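Local coordinates for protein Atp-dependent DNA ligase (Psychromonas sp., PDB 4D05) that seals breaks in DNA using ATP, probably through an enzyme-adenylate intermediate, with an adenylation domain joined to an OB domain in a minimal architecture, at residues Val18-Val23 and Leu157-Ala162; Pro4-Ala9 and Ala162-Lys167; Lys177-Glu182 and Tyr235-Lys240. All coordinates share one frame; numbering follows the deposited sequence. Where two conformers were deposited one is given.

Interaction 1: residues Val18-Val23 and Leu157-Ala162; sequences VTQYYV and LHHQDA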
loop_
_atom_site.group_PDB
_atom_site.type_symbol
_atom_site.label_atom_id
_atom_site.label_comp_id
_atom_site.label_asym_id
_atom_site.label_seq_id
_atom_site.Cartn_x
_atom_site.Cartn_y
_atom_site.Cartn_z
ATOM N N VAL A 18 7.222 -16.489 7.749
ATOM C CA VAL A 18 5.872 -16.080 7.355
ATOM C C VAL A 18 4.792 -16.644 8.272
ATOM O O VAL A 18 3.730 -16.044 8.372
ATOM C CB VAL A 18 5.560 -16.401 5.881
ATOM C CG1 VAL A 18 5.321 -17.887 5.663
ATOM C CG2 VAL A 18 4.350 -15.644 5.451
ATOM N N THR A 19 5.054 -17.760 8.959
ATOM C CA THR A 19 4.027 -18.373 9.806
ATOM C C THR A 19 3.728 -17.551 11.046
ATOM O O THR A 19 2.767 -17.831 11.769
ATOM C CB THR A 19 4.383 -19.817 10.237
ATOM O OG1 THR A 19 5.428 -19.789 11.219
ATOM C CG2 THR A 19 4.840 -20.622 8.990
ATOM N N GLN A 20 4.534 -16.535 11.312
ATOM C CA GLN A 20 4.321 -15.702 12.494
ATOM C C GLN A 20 3.474 -14.486 12.174
ATOM O O GLN A 20 3.165 -13.715 13.083
ATOM C CB GLN A 20 5.648 -15.234 13.035
ATOM C CG GLN A 20 6.563 -16.348 13.241
ATOM C CD GLN A 20 6.955 -16.465 14.636
ATOM O OE1 GLN A 20 6.106 -16.661 15.507
ATOM N NE2 GLN A 20 8.247 -16.340 14.890
ATOM N N TYR A 21 3.092 -14.318 10.906
ATOM C CA TYR A 21 2.368 -13.110 10.496
ATOM C C TYR A 21 0.935 -13.358 10.094
ATOM O O TYR A 21 0.630 -14.304 9.363
ATOM C CB TYR A 21 3.062 -12.462 9.300
ATOM C CG TYR A 21 4.410 -11.975 9.654
ATOM C CD1 TYR A 21 5.475 -12.861 9.738
ATOM C CD2 TYR A 21 4.632 -10.644 9.944
ATOM C CE1 TYR A 21 6.708 -12.433 10.100
ATOM C CE2 TYR A 21 5.875 -10.210 10.305
ATOM C CZ TYR A 21 6.918 -11.120 10.384
ATOM O OH TYR A 21 8.181 -10.734 10.762
ATOM N N TYR A 22 0.053 -12.464 10.524
ATOM C CA TYR A 22 -1.289 -12.424 9.991
ATOM C C TYR A 22 -1.280 -11.664 8.666
ATOM O O TYR A 22 -0.718 -10.569 8.566
ATOM C CB TYR A 22 -2.271 -11.768 10.987
ATOM C CG TYR A 22 -2.664 -12.767 12.065
ATOM C CD1 TYR A 22 -3.658 -13.715 11.826
ATOM C CD2 TYR A 22 -2.007 -12.794 13.272
ATOM C CE1 TYR A 22 -4.011 -14.657 12.799
ATOM C CE2 TYR A 22 -2.334 -13.722 14.245
ATOM C CZ TYR A 22 -3.330 -14.651 14.000
ATOM O OH TYR A 22 -3.642 -15.572 14.993
ATOM N N VAL A 23 -1.946 -12.243 7.675
ATOM C CA VAL A 23 -1.943 -11.717 6.317
ATOM C C VAL A 23 -3.337 -11.234 5.971
ATOM O O VAL A 23 -4.316 -11.937 6.180
ATOM C CB VAL A 23 -1.493 -12.804 5.314
ATOM C CG1 VAL A 23 -1.433 -12.246 3.916
ATOM C CG2 VAL A 23 -0.177 -13.374 5.761
ATOM N N LEU A 157 1.176 -7.781 6.062
ATOM C CA LEU A 157 1.598 -8.770 7.024
ATOM C C LEU A 157 1.810 -8.076 8.381
ATOM O O LEU A 157 2.459 -7.034 8.460
ATOM C CB LEU A 157 2.912 -9.410 6.600
ATOM C CG LEU A 157 2.829 -10.369 5.388
ATOM C CD1 LEU A 157 2.849 -9.632 4.050
ATOM C CD2 LEU A 157 3.956 -11.345 5.406
ATOM N N HIS A 158 1.305 -8.689 9.445
ATOM C CA HIS A 158 1.464 -8.099 10.778
ATOM C C HIS A 158 1.795 -9.205 11.768
ATOM O O HIS A 158 1.046 -10.161 11.917
ATOM C CB HIS A 158 0.169 -7.388 11.149
ATOM C CG HIS A 158 0.297 -6.445 12.303
ATOM N ND1 HIS A 158 -0.670 -5.507 12.587
ATOM C CD2 HIS A 158 1.249 -6.301 13.247
ATOM C CE1 HIS A 158 -0.294 -4.790 13.627
ATOM N NE2 HIS A 158 0.853 -5.272 14.074
ATOM N N HIS A 159 2.957 -9.096 12.392
ATOM C CA HIS A 159 3.442 -10.120 13.304
ATOM C C HIS A 159 2.463 -10.322 14.466
ATOM O O HIS A 159 2.032 -9.356 15.119
ATOM C CB HIS A 159 4.837 -9.740 13.799
ATOM C CG HIS A 159 5.596 -10.873 14.399
ATOM N ND1 HIS A 159 5.236 -11.445 15.594
ATOM C CD2 HIS A 159 6.692 -11.541 13.971
ATOM C CE1 HIS A 159 6.088 -12.417 15.888
ATOM N NE2 HIS A 159 6.974 -12.503 14.910
ATOM N N GLN A 160 2.133 -11.589 14.722
ATOM C CA GLN A 160 1.136 -11.942 15.759
ATOM C C GLN A 160 1.512 -11.439 17.159
ATOM O O GLN A 160 0.632 -11.208 17.988
ATOM C CB GLN A 160 0.899 -13.469 15.774
ATOM C CG GLN A 160 2.123 -14.242 16.162
ATOM C CD GLN A 160 2.019 -15.715 15.843
ATOM O OE1 GLN A 160 0.976 -16.196 15.424
ATOM N NE2 GLN A 160 3.114 -16.432 16.016
ATOM N N ASP A 161 2.802 -11.320 17.448
ATOM C CA ASP A 161 3.273 -10.820 18.754
ATOM C C ASP A 161 3.563 -9.329 18.835
ATOM O O ASP A 161 4.006 -8.843 19.888
ATOM C CB ASP A 161 4.535 -11.557 19.183
ATOM C CG ASP A 161 4.338 -13.067 19.302
ATOM O OD1 ASP A 161 3.238 -13.514 19.670
ATOM O OD2 ASP A 161 5.307 -13.800 19.019
ATOM N N ALA A 162 3.302 -8.589 17.762
ATOM C CA ALA A 162 3.675 -7.184 17.721
ATOM C C ALA A 162 2.884 -6.354 18.707
ATOM O O ALA A 162 1.703 -6.586 18.894
ATOM C CB ALA A 162 3.460 -6.653 16.364
HETATM O O HOH W 1 2.840 -19.174 14.894
#

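Interaction 2: residues Pro4-Ala9 and Ala162-Lys167; sequences PPIQLA and ALYQTK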
loop_
_atom_site.group_PDB
_atom_site.type_symbol
_atom_site.label_atom_id
_atom_site.label_comp_id
_atom_site.label_asym_id
_atom_site.label_seq_id
_atom_site.Cartn_x
_atom_site.Cartn_y
_atom_site.Cartn_z
ATOM N N PRO A 4 -3.011 11.866 13.638
ATOM C CA PRO A 4 -3.290 10.865 14.660
ATOM C C PRO A 4 -2.098 9.954 14.933
ATOM O O PRO A 4 -1.234 9.817 14.075
ATOM C CB PRO A 4 -4.483 10.092 14.064
ATOM C CG PRO A 4 -4.410 10.316 12.605
ATOM C CD PRO A 4 -3.786 11.651 12.408
ATOM N N PRO A 5 -2.082 9.324 16.117
ATOM C CA PRO A 5 -0.973 8.529 16.673
ATOM C C PRO A 5 -1.049 7.149 16.096
ATOM O O PRO A 5 -1.518 6.206 16.734
ATOM C CB PRO A 5 -1.276 8.507 18.169
ATOM C CG PRO A 5 -2.770 8.499 18.208
ATOM C CD PRO A 5 -3.226 9.368 17.047
ATOM N N ILE A 6 -0.604 7.038 14.855
ATOM C CA ILE A 6 -0.751 5.795 14.119
ATOM C C ILE A 6 0.544 5.035 13.758
ATOM O O ILE A 6 1.641 5.613 13.597
ATOM C CB ILE A 6 -1.604 6.042 12.882
ATOM C CG1 ILE A 6 -0.968 7.086 11.952
ATOM C CG2 ILE A 6 -2.932 6.490 13.329
ATOM C CD1 ILE A 6 -1.621 7.194 10.600
ATOM N N GLN A 7 0.397 3.721 13.612
ATOM C CA GLN A 7 1.520 2.849 13.249
ATOM C C GLN A 7 1.637 2.822 11.784
ATOM O O GLN A 7 0.595 2.769 11.123
ATOM C CB GLN A 7 1.242 1.416 13.687
ATOM C CG GLN A 7 2.366 0.446 13.391
ATOM C CD GLN A 7 2.213 -0.778 14.304
ATOM O OE1 GLN A 7 2.921 -0.962 15.283
ATOM N NE2 GLN A 7 1.273 -1.558 14.008
ATOM N N LEU A 8 2.872 2.846 11.273
ATOM C CA LEU A 8 3.135 2.809 9.850
ATOM C C LEU A 8 3.918 1.560 9.383
ATOM O O LEU A 8 4.771 0.985 10.097
ATOM C CB LEU A 8 3.897 4.057 9.382
ATOM C CG LEU A 8 3.412 5.441 9.824
ATOM C CD1 LEU A 8 4.379 6.447 9.235
ATOM C CD2 LEU A 8 1.944 5.753 9.387
ATOM N N ALA A 9 3.614 1.150 8.152
ATOM C CA ALA A 9 4.163 -0.099 7.617
ATOM C C ALA A 9 5.511 0.105 6.959
ATOM O O ALA A 9 5.782 1.156 6.339
ATOM C CB ALA A 9 3.220 -0.696 6.619
ATOM N N ALA A 162 3.302 -8.589 17.762
ATOM C CA ALA A 162 3.675 -7.184 17.721
ATOM C C ALA A 162 2.884 -6.354 18.707
ATOM O O ALA A 162 1.703 -6.586 18.894
ATOM C CB ALA A 162 3.460 -6.653 16.364
ATOM N N LEU A 163 3.559 -5.395 19.343
ATOM C CA LEU A 163 2.894 -4.407 20.181
ATOM C C LEU A 163 2.780 -3.102 19.389
ATOM O O LEU A 163 3.707 -2.737 18.660
ATOM C CB LEU A 163 3.730 -4.174 21.436
ATOM C CG LEU A 163 3.839 -5.386 22.360
ATOM C CD1 LEU A 163 4.727 -5.077 23.558
ATOM C CD2 LEU A 163 2.460 -5.824 22.840
ATOM N N TYR A 164 1.690 -2.364 19.576
ATOM C CA TYR A 164 1.449 -1.179 18.760
ATOM C C TYR A 164 2.503 -0.105 19.010
ATOM O O TYR A 164 2.824 0.197 20.163
ATOM C CB TYR A 164 0.071 -0.594 19.077
ATOM C CG TYR A 164 -0.428 0.350 17.993
ATOM C CD1 TYR A 164 -1.148 -0.144 16.923
ATOM C CD2 TYR A 164 -0.194 1.730 18.055
ATOM C CE1 TYR A 164 -1.621 0.694 15.905
ATOM C CE2 TYR A 164 -0.655 2.555 17.053
ATOM C CZ TYR A 164 -1.380 2.025 15.988
ATOM O OH TYR A 164 -1.857 2.831 14.945
ATOM N N GLN A 165 3.022 0.463 17.921
ATOM C CA GLN A 165 4.034 1.525 17.988
ATOM C C GLN A 165 3.598 2.648 17.080
ATOM O O GLN A 165 3.131 2.369 15.970
ATOM C CB GLN A 165 5.375 0.999 17.479
ATOM C CG GLN A 165 5.948 -0.100 18.265
ATOM C CD GLN A 165 7.320 -0.473 17.738
ATOM O OE1 GLN A 165 7.553 -0.449 16.544
ATOM N NE2 GLN A 165 8.230 -0.792 18.628
ATOM N N THR A 166 3.732 3.901 17.548
ATOM C CA THR A 166 3.226 5.065 16.811
ATOM C C THR A 166 4.310 5.572 15.875
ATOM O O THR A 166 4.790 6.686 16.012
ATOM C CB THR A 166 2.771 6.188 17.759
ATOM O OG1 THR A 166 3.873 6.665 18.562
ATOM C CG2 THR A 166 1.680 5.667 18.654
ATOM N N LYS A 167 4.737 4.701 14.967
ATOM C CA LYS A 167 5.817 5.030 14.055
ATOM C C LYS A 167 5.887 3.968 12.995
ATOM O O LYS A 167 5.021 3.121 12.959
ATOM C CB LYS A 167 7.143 5.064 14.801
ATOM C CG LYS A 167 7.529 3.744 15.380
ATOM C CD LYS A 167 8.980 3.791 15.833
ATOM C CE LYS A 167 9.250 5.021 16.686
ATOM N NZ LYS A 167 10.630 5.033 17.261
HETATM O O HOH W 2 4.733 -3.032 15.992
#

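Interaction 3: residues Lys177-Glu182 and Tyr235-Lys240; sequences KFEDAE and YRFTGK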
loop_
_atom_site.group_PDB
_atom_site.type_symbol
_atom_site.label_atom_id
_atom_site.label_comp_id
_atom_site.label_asym_id
_atom_site.label_seq_id
_atom_site.Cartn_x
_atom_site.Cartn_y
_atom_site.Cartn_z
ATOM N N LYS A 177 3.256 -6.559 -5.690
ATOM C CA LYS A 177 4.050 -7.234 -6.712
ATOM C C LYS A 177 5.273 -6.475 -7.114
ATOM O O LYS A 177 6.324 -7.071 -7.422
ATOM C CB LYS A 177 3.196 -7.543 -7.940
ATOM C CG LYS A 177 2.405 -8.824 -7.729
ATOM C CD LYS A 177 2.169 -9.569 -8.963
ATOM C CE LYS A 177 1.357 -10.830 -8.666
ATOM N NZ LYS A 177 0.893 -11.413 -9.937
ATOM N N PHE A 178 5.160 -5.157 -7.092
ATOM C CA PHE A 178 6.281 -4.327 -7.408
ATOM C C PHE A 178 6.168 -2.939 -6.794
ATOM O O PHE A 178 5.132 -2.534 -6.243
ATOM C CB PHE A 178 6.419 -4.198 -8.931
ATOM C CG PHE A 178 5.202 -3.663 -9.585
ATOM C CD1 PHE A 178 4.958 -2.300 -9.609
ATOM C CD2 PHE A 178 4.281 -4.525 -10.171
ATOM C CE1 PHE A 178 3.807 -1.795 -10.221
ATOM C CE2 PHE A 178 3.133 -4.030 -10.772
ATOM C CZ PHE A 178 2.896 -2.657 -10.795
ATOM N N GLU A 179 7.296 -2.240 -6.908
ATOM C CA GLU A 179 7.494 -0.857 -6.511
ATOM C C GLU A 179 7.877 -0.053 -7.775
ATOM O O GLU A 179 8.437 -0.600 -8.717
ATOM C CB GLU A 179 8.678 -0.781 -5.505
ATOM C CG GLU A 179 8.537 -1.651 -4.219
ATOM C CD GLU A 179 9.818 -1.635 -3.354
ATOM O OE1 GLU A 179 10.190 -0.519 -2.881
ATOM O OE2 GLU A 179 10.463 -2.724 -3.175
ATOM N N ASP A 180 7.469 1.211 -7.808
ATOM C CA ASP A 180 7.865 2.154 -8.866
ATOM C C ASP A 180 8.674 3.304 -8.216
ATOM O O ASP A 180 8.515 3.595 -7.024
ATOM C CB ASP A 180 6.632 2.702 -9.618
ATOM C CG ASP A 180 6.046 1.708 -10.639
ATOM O OD1 ASP A 180 6.602 0.599 -10.820
ATOM O OD2 ASP A 180 5.024 2.054 -11.287
ATOM N N ALA A 181 9.558 3.943 -8.982
ATOM C CA ALA A 181 10.260 5.122 -8.506
ATOM C C ALA A 181 10.789 5.871 -9.724
ATOM O O ALA A 181 10.660 5.382 -10.860
ATOM C CB ALA A 181 11.368 4.717 -7.643
ATOM N N GLU A 182 11.357 7.053 -9.489
ATOM C CA GLU A 182 11.884 7.879 -10.584
ATOM C C GLU A 182 13.408 7.950 -10.649
ATOM O O GLU A 182 14.127 7.825 -9.647
ATOM C CB GLU A 182 11.292 9.305 -10.533
ATOM C CG GLU A 182 9.836 9.390 -11.047
ATOM C CD GLU A 182 8.849 8.681 -10.143
ATOM O OE1 GLU A 182 8.688 9.130 -8.991
ATOM O OE2 GLU A 182 8.213 7.690 -10.578
ATOM N N TYR A 235 10.704 3.824 -13.231
ATOM C CA TYR A 235 11.109 2.438 -13.372
ATOM C C TYR A 235 10.400 1.617 -12.310
ATOM O O TYR A 235 9.925 2.161 -11.315
ATOM C CB TYR A 235 12.617 2.281 -13.276
ATOM C CG TYR A 235 13.207 2.659 -11.949
ATOM C CD1 TYR A 235 13.544 3.979 -11.673
ATOM C CD2 TYR A 235 13.450 1.701 -10.990
ATOM C CE1 TYR A 235 14.093 4.341 -10.438
ATOM C CE2 TYR A 235 13.996 2.038 -9.762
ATOM C CZ TYR A 235 14.305 3.362 -9.481
ATOM O OH TYR A 235 14.871 3.684 -8.252
ATOM N N ARG A 236 10.345 0.317 -12.562
ATOM C CA ARG A 236 9.661 -0.629 -11.712
ATOM C C ARG A 236 10.698 -1.600 -11.187
ATOM O O ARG A 236 11.690 -1.892 -11.873
ATOM C CB ARG A 236 8.595 -1.333 -12.557
ATOM C CG ARG A 236 7.804 -2.378 -11.823
ATOM C CD ARG A 236 6.657 -2.842 -12.661
ATOM N NE ARG A 236 5.753 -1.747 -13.013
ATOM C CZ ARG A 236 4.677 -1.905 -13.784
ATOM N NH1 ARG A 236 4.357 -3.108 -14.286
ATOM N NH2 ARG A 236 3.905 -0.870 -14.059
ATOM N N PHE A 237 10.532 -2.054 -9.941
ATOM C CA PHE A 237 11.532 -2.908 -9.323
ATOM C C PHE A 237 10.932 -3.615 -8.117
ATOM O O PHE A 237 9.810 -3.345 -7.738
ATOM C CB PHE A 237 12.737 -2.064 -8.885
ATOM C CG PHE A 237 12.446 -1.146 -7.727
ATOM C CD1 PHE A 237 11.769 0.032 -7.917
ATOM C CD2 PHE A 237 12.858 -1.473 -6.430
ATOM C CE1 PHE A 237 11.501 0.883 -6.849
ATOM C CE2 PHE A 237 12.596 -0.607 -5.354
ATOM C CZ PHE A 237 11.922 0.574 -5.580
ATOM N N THR A 238 11.694 -4.479 -7.491
ATOM C CA THR A 238 11.259 -4.985 -6.182
ATOM C C THR A 238 12.472 -5.284 -5.299
ATOM O O THR A 238 13.263 -6.173 -5.594
ATOM C CB THR A 238 10.296 -6.176 -6.326
ATOM O OG1 THR A 238 9.847 -6.543 -5.017
ATOM C CG2 THR A 238 10.965 -7.367 -6.979
ATOM N N GLY A 239 12.640 -4.492 -4.245
ATOM C CA GLY A 239 13.777 -4.634 -3.349
ATOM C C GLY A 239 15.092 -4.157 -3.935
ATOM O O GLY A 239 15.122 -3.569 -5.008
ATOM N N LYS A 240 16.184 -4.436 -3.231
ATOM C CA LYS A 240 17.500 -3.996 -3.643
ATOM C C LYS A 240 18.451 -5.162 -3.734
ATOM O O LYS A 240 18.299 -6.176 -3.038
ATOM C CB LYS A 240 18.064 -3.014 -2.632
ATOM C CG LYS A 240 17.174 -1.818 -2.389
ATOM C CD LYS A 240 17.190 -0.899 -3.596
ATOM C CE LYS A 240 16.385 0.374 -3.367
ATOM N NZ LYS A 240 16.727 1.079 -2.087
HETATM O O HOH W 3 14.440 6.533 -7.161
#

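Interaction 1: residues Val18-Val23 and Leu157-Ala162
Tyr21 and His159 face each other as an antiparallel non-hydrogen-bonded pair, and their rings form a T-shaped stack. The imidazole brings its edge to the phenol face, with ring centroids 5.0 Å apart and planes at 77°; His159 CD2 does the touching, 3.6 Å from Tyr21 CZ. With CG of His159 anti to N (chi1 -163°) and that of Tyr21 beside N, the two side chains cross obliquely. One face of the imidazole takes a CH-pi contact from Gln20 CB, 4.0 Å from the ring centroid. Its own turn helps fix its rotation: Asp161 N gives its hydrogen to His159 ND1 over 3.1 Å, almost in the ring plane. Beyond the rings, Tyr22 and His158 exchange two backbone bonds. Past the last bridge, within the type I turn from His159 to Ala162, Gln160 N meets Gln20 O at 2.9 Å, nearly along the C=O axis. The side-chain amides of these two glutamines touch only through a weak bond, NE2 of Gln160 to OE1 of Gln20, while Gln160 OE1 goes to Lys133. On the side of the sheet with Tyr21, Val23 and Leu157, Leu157 CB packs 4.0 Å from Tyr21 CD2, and Val23 CG2 sits against Leu157 CG. On the other side, with Tyr22 and His158, Tyr22 CE2 touches Gln160 CB of the turn at 3.6 Å; the Tyr22 hydroxyl bonds Glu108, and His158 stacks on Phe107 of helix 107-121. The pairing joins edge strand 21-26 to strand 154-159, both of which supply residues to the AMP pocket. With ND1 as acceptor, His159 is probably neutral and protonated on NE2; protonation at ND1 would probably cost the Asp161 bond that helps set the ring's rotation.

Interaction 2: residues Pro4-Ala9 and Ala162-Lys167
The loop between strands 154-159 and 168-169 crosses the chain leading into strand 8-11 at about a right angle, and Gln7 is where they lock together. Its side chain runs extended, CG anti to the backbone N (chi1 -178°), past the phenol of Tyr164 in the opposite direction. Gln7 CB sits over the ring face, 3.9 Å from the Tyr164 centroid in a CH-pi contact, and the amide plane is tilted only 26° from the ring. The backbone N of the same residue donates to Tyr164 OH at 2.8 Å, so one tyrosine grips both the main chain and the side chain of Gln7. Two inverse gamma turns, centred on Pro5 and Thr166, bend the chains here, and Thr166 CG2 lies 4.1 Å from Pro5 CB. Just beyond, Leu8 N reaches Lys167 O in a nearly straight bond of 2.7 Å, where strand 8-11 begins its parallel pairing with strand 168-169. Gln7 OE1 takes the hydrogen of Gln165 N at 3.0 Å, the donor lying above the carbonyl plane, and a second one from a water that also bonds Leu163 O. Gln7 O is held in turn by Arg31, a residue of the AMP pocket.

Interaction 3: residues Lys177-Glu182 and Tyr235-Lys240
The guanidinium of Arg236 lies flat on one face of the Phe178 ring, planes 9° apart and centres 3.9 Å apart, a stacked cation-pi pair. Arg236 CD adds a CH-pi contact to the same face, and Asp180 OD1 meets the guanidinium edge at NE over 3.3 Å, a weak bond within a salt bridge whose carboxylate is nearly coplanar with it. The bend at chi3 (-59°) lays the arginine over the ring. On the opposite side of the sheet, Glu179 CB sits over one face of Phe237, 3.7 Å from its centroid, and Ala181 CB touches both Phe237 CE1 and Tyr235 CZ. Glu182 O lies at the edge of the Tyr235 ring, whose hydroxyl bonds Asn206 and a water shared with that carbonyl. Four backbone bonds pair strand 179-190 antiparallel with strand 232-237, neighbours in the interior of the five-stranded antiparallel sheet of the OB domain. Past the strand end, Glu179 OE2 accepts Gly239 N at 3.0 Å, from above the carboxylate plane, and so ties down the turning chain. An alanine in place of Arg236 removes the guanidinium, and would probably leave the Phe178 ring and the Asp180 carboxylate less firmly placed. The same arginine thus meets both ring and carboxylate, and Asp180 would probably steady its positive charge, though over a long, weak bond.

Interactions 1 and 2 belong to one domain and one sheet: they share Ala162, the first is nested inside the loop closed by the second, and they touch where His158 CE1 meets Gln7 NE2 at 3.6 Å. Interaction 1 is the more buried, pairing strands by backbone bonds, with aromatic and aliphatic packing on the faces; interaction 2 lies at the surface, joining a loop to the approach of strand 8-11 by hydrogen bonds, mostly at Gln7. Interaction 3 is also a surface contact but stands apart in the OB domain, its centre about 24 Å from that of interaction 1. It too pairs strands, yet its exposed face uses charge, arginine against ring and carboxylate.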